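Long-range contact in oxalate--CoA ligase (Arabidopsis thaliana, PDB 5IE2), which belongs to the ANL superfamily of AMP-binding enzymes, with a large N-terminal part, a smaller C-terminal domain and a pocket that holds ATP: residues A[429-434]-A[470-474]. Sequence-based numbering, arbitrary orientation.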
ATOM      1  N   VAL A 429      12.325 -14.501 -13.510  1.00 24.09           N
ATOM      2  CA  VAL A 429      13.426 -15.445 -13.832  1.00 24.48           C
ATOM      3  C   VAL A 429      14.733 -15.055 -13.124  1.00 26.07           C
ATOM      4  O   VAL A 429      15.448 -15.916 -12.593  1.00 27.91           O
ATOM      5  CB  VAL A 429      13.644 -15.555 -15.374  1.00 21.75           C
ATOM      6  CG1 VAL A 429      15.032 -16.175 -15.717  1.00 24.57           C
ATOM      7  CG2 VAL A 429      12.477 -16.361 -16.057  1.00 20.94           C
ATOM      8  N   LEU A 430      15.067 -13.776 -13.110  1.00 26.46           N
ATOM      9  CA  LEU A 430      16.342 -13.345 -12.486  1.00 25.69           C
ATOM     10  C   LEU A 430      16.416 -13.775 -11.046  1.00 26.80           C
ATOM     11  O   LEU A 430      17.466 -14.216 -10.560  1.00 26.39           O
ATOM     12  CB  LEU A 430      16.478 -11.839 -12.539  1.00 27.05           C
ATOM     13  CG  LEU A 430      16.629 -11.341 -13.970  1.00 30.16           C
ATOM     14  CD1 LEU A 430      16.564  -9.792 -13.998  1.00 29.87           C
ATOM     15  CD2 LEU A 430      17.948 -11.902 -14.520  1.00 31.37           C
ATOM     16  N   LEU A 431      15.299 -13.624 -10.336  1.00 24.36           N
ATOM     17  CA  LEU A 431      15.309 -13.996  -8.919  1.00 23.18           C
ATOM     18  C   LEU A 431      15.497 -15.505  -8.647  1.00 25.06           C
ATOM     19  O   LEU A 431      15.711 -15.896  -7.488  1.00 25.53           O
ATOM     20  CB  LEU A 431      13.988 -13.546  -8.252  1.00 22.13           C
ATOM     21  CG  LEU A 431      13.853 -12.032  -8.121  1.00 21.27           C
ATOM     22  CD1 LEU A 431      12.541 -11.644  -7.388  1.00 24.36           C
ATOM     23  CD2 LEU A 431      15.043 -11.417  -7.385  1.00 22.31           C
ATOM     24  N   THR A 432      15.353 -16.348  -9.672  1.00 24.08           N
ATOM     25  CA  THR A 432      15.578 -17.790  -9.463  1.00 25.80           C
ATOM     26  C   THR A 432      17.050 -18.168  -9.624  1.00 28.85           C
ATOM     27  O   THR A 432      17.413 -19.314  -9.357  1.00 29.52           O
ATOM     28  CB  THR A 432      14.752 -18.695 -10.404  1.00 25.24           C
ATOM     29  OG1 THR A 432      15.215 -18.585 -11.750  1.00 27.68           O
ATOM     30  CG2 THR A 432      13.274 -18.319 -10.382  1.00 23.15           C
ATOM     31  N   HIS A 433      17.885 -17.241 -10.077  1.00 27.63           N
ATOM     32  CA  HIS A 433      19.309 -17.575 -10.182  1.00 27.77           C
ATOM     33  C   HIS A 433      19.860 -17.740  -8.774  1.00 30.96           C
ATOM     34  O   HIS A 433      19.608 -16.903  -7.924  1.00 30.23           O
ATOM     35  CB  HIS A 433      20.089 -16.507 -10.924  1.00 25.98           C
ATOM     36  CG  HIS A 433      21.525 -16.869 -11.141  1.00 31.79           C
ATOM     37  ND1 HIS A 433      22.450 -16.896 -10.121  1.00 32.05           N
ATOM     38  CD2 HIS A 433      22.186 -17.251 -12.259  1.00 32.94           C
ATOM     39  CE1 HIS A 433      23.623 -17.270 -10.600  1.00 34.20           C
ATOM     40  NE2 HIS A 433      23.495 -17.478 -11.899  1.00 34.68           N
ATOM     41  N   PRO A 434      20.620 -18.826  -8.524  1.00 33.49           N
ATOM     42  CA  PRO A 434      21.083 -19.168  -7.163  1.00 34.47           C
ATOM     43  C   PRO A 434      21.809 -18.038  -6.457  1.00 35.78           C
ATOM     44  O   PRO A 434      21.711 -17.934  -5.221  1.00 35.83           O
ATOM     45  CB  PRO A 434      22.062 -20.332  -7.402  1.00 36.88           C
ATOM     46  CG  PRO A 434      21.649 -20.930  -8.684  1.00 38.22           C
ATOM     47  CD  PRO A 434      21.010 -19.830  -9.527  1.00 35.21           C
ATOM     48  N   ILE A 470      24.630 -14.531 -15.820  1.00 31.68           N
ATOM     49  CA  ILE A 470      23.203 -14.130 -15.760  1.00 32.90           C
ATOM     50  C   ILE A 470      22.546 -14.328 -17.104  1.00 31.70           C
ATOM     51  O   ILE A 470      21.449 -14.877 -17.213  1.00 32.95           O
ATOM     52  CB  ILE A 470      23.033 -12.666 -15.345  1.00 35.18           C
ATOM     53  CG1 ILE A 470      23.532 -12.453 -13.914  1.00 37.60           C
ATOM     54  CG2 ILE A 470      21.537 -12.255 -15.424  1.00 33.30           C
ATOM     55  CD1 ILE A 470      22.799 -13.303 -12.867  1.00 38.93           C
ATOM     56  N   LYS A 471      23.226 -13.876 -18.142  1.00 30.37           N
ATOM     57  CA  LYS A 471      22.689 -14.017 -19.464  1.00 33.82           C
ATOM     58  C   LYS A 471      22.524 -15.490 -19.834  1.00 34.81           C
ATOM     59  O   LYS A 471      21.496 -15.858 -20.375  1.00 33.77           O
ATOM     60  CB  LYS A 471      23.565 -13.281 -20.486  1.00 35.22           C
ATOM     61  CG  LYS A 471      23.389 -11.755 -20.408  1.00 34.89           C
ATOM     62  CD  LYS A 471      24.236 -11.030 -21.467  1.00 39.90           C
ATOM     63  CE  LYS A 471      23.588 -11.072 -22.830  1.00 42.32           C
ATOM     64  NZ  LYS A 471      24.307 -10.225 -23.848  1.00 43.51           N
ATOM     65  N   ALA A 472      23.520 -16.331 -19.557  1.00 34.00           N
ATOM     66  CA  ALA A 472      23.418 -17.751 -19.890  1.00 35.05           C
ATOM     67  C   ALA A 472      22.226 -18.428 -19.181  1.00 33.58           C
ATOM     68  O   ALA A 472      21.443 -19.238 -19.780  1.00 35.93           O
ATOM     69  CB  ALA A 472      24.746 -18.473 -19.525  1.00 36.42           C
ATOM     70  N   PHE A 473      22.093 -18.076 -17.905  1.00 30.59           N
ATOM     71  CA  PHE A 473      21.006 -18.595 -17.099  1.00 30.13           C
ATOM     72  C   PHE A 473      19.648 -18.156 -17.701  1.00 29.27           C
ATOM     73  O   PHE A 473      18.723 -18.958 -17.857  1.00 29.53           O
ATOM     74  CB  PHE A 473      21.162 -18.115 -15.660  1.00 30.09           C
ATOM     75  CG  PHE A 473      20.070 -18.591 -14.743  1.00 30.93           C
ATOM     76  CD1 PHE A 473      20.155 -19.838 -14.116  1.00 32.85           C
ATOM     77  CD2 PHE A 473      18.946 -17.796 -14.517  1.00 28.03           C
ATOM     78  CE1 PHE A 473      19.131 -20.261 -13.242  1.00 32.12           C
ATOM     79  CE2 PHE A 473      17.939 -18.220 -13.705  1.00 28.69           C
ATOM     80  CZ  PHE A 473      18.023 -19.445 -13.048  1.00 30.33           C
ATOM     81  N   CYS A 474      19.530 -16.871 -18.019  1.00 28.94           N
ATOM     82  CA  CYS A 474      18.319 -16.349 -18.670  1.00 29.00           C
ATOM     83  C   CYS A 474      18.036 -17.071 -19.975  1.00 29.40           C
ATOM     84  O   CYS A 474      16.891 -17.359 -20.268  1.00 30.01           O
ATOM     85  CB  CYS A 474      18.438 -14.853 -18.940  1.00 28.00           C
ATOM     86  SG  CYS A 474      18.300 -13.865 -17.418  1.00 33.19           S
TER
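Phe473 lays one face of its ring against His433, whose imidazole meets it edge-on: the pair is edge-to-face (T-shaped), with centroids 4.9 Å apart and planes at 68°, and His433 CD2 comes within 3.5 Å of Phe473 CG. His433 CA sits 4.0 Å from the centroid of the Phe473 ring as a CH-pi donor. The t rotamer carries the flat ring of Phe473 from helix 467-477 across to the turn. At the rim of that ring, Thr432 OG1 lies 3.2 Å from Phe473 CZ and Val429 O 3.6 Å from Phe473 CE2. These two oxygens are already tied together, because the Thr432 hydroxyl donates to Val429 O (OG1 to O, 2.8 Å), so threonine brings a polar group to an aromatic edge with its proton spent locally. In the C-terminal domain of this ANL-superfamily enzyme, the type I turn from Leu430 to His433, between helix 423-430 and strand 436-446, packs on helix 467-477. Ile470 CD1 lies over one face of the His433 ring, a CH-pi contact 4.2 Å from its centroid, while His433 ND1 accepts a hydrogen bond from Asp435 N. Branched Leu430 fills the gap deeper in, its CD2 3.7 Å from Ile470 CG2 and 3.5 Å from the compact thiol, Cys474 SG. The CA-to-CB bond of Leu431 points away, and its side chain touches Val295 and Ile296 of helix 294-304 in the large N-terminal part.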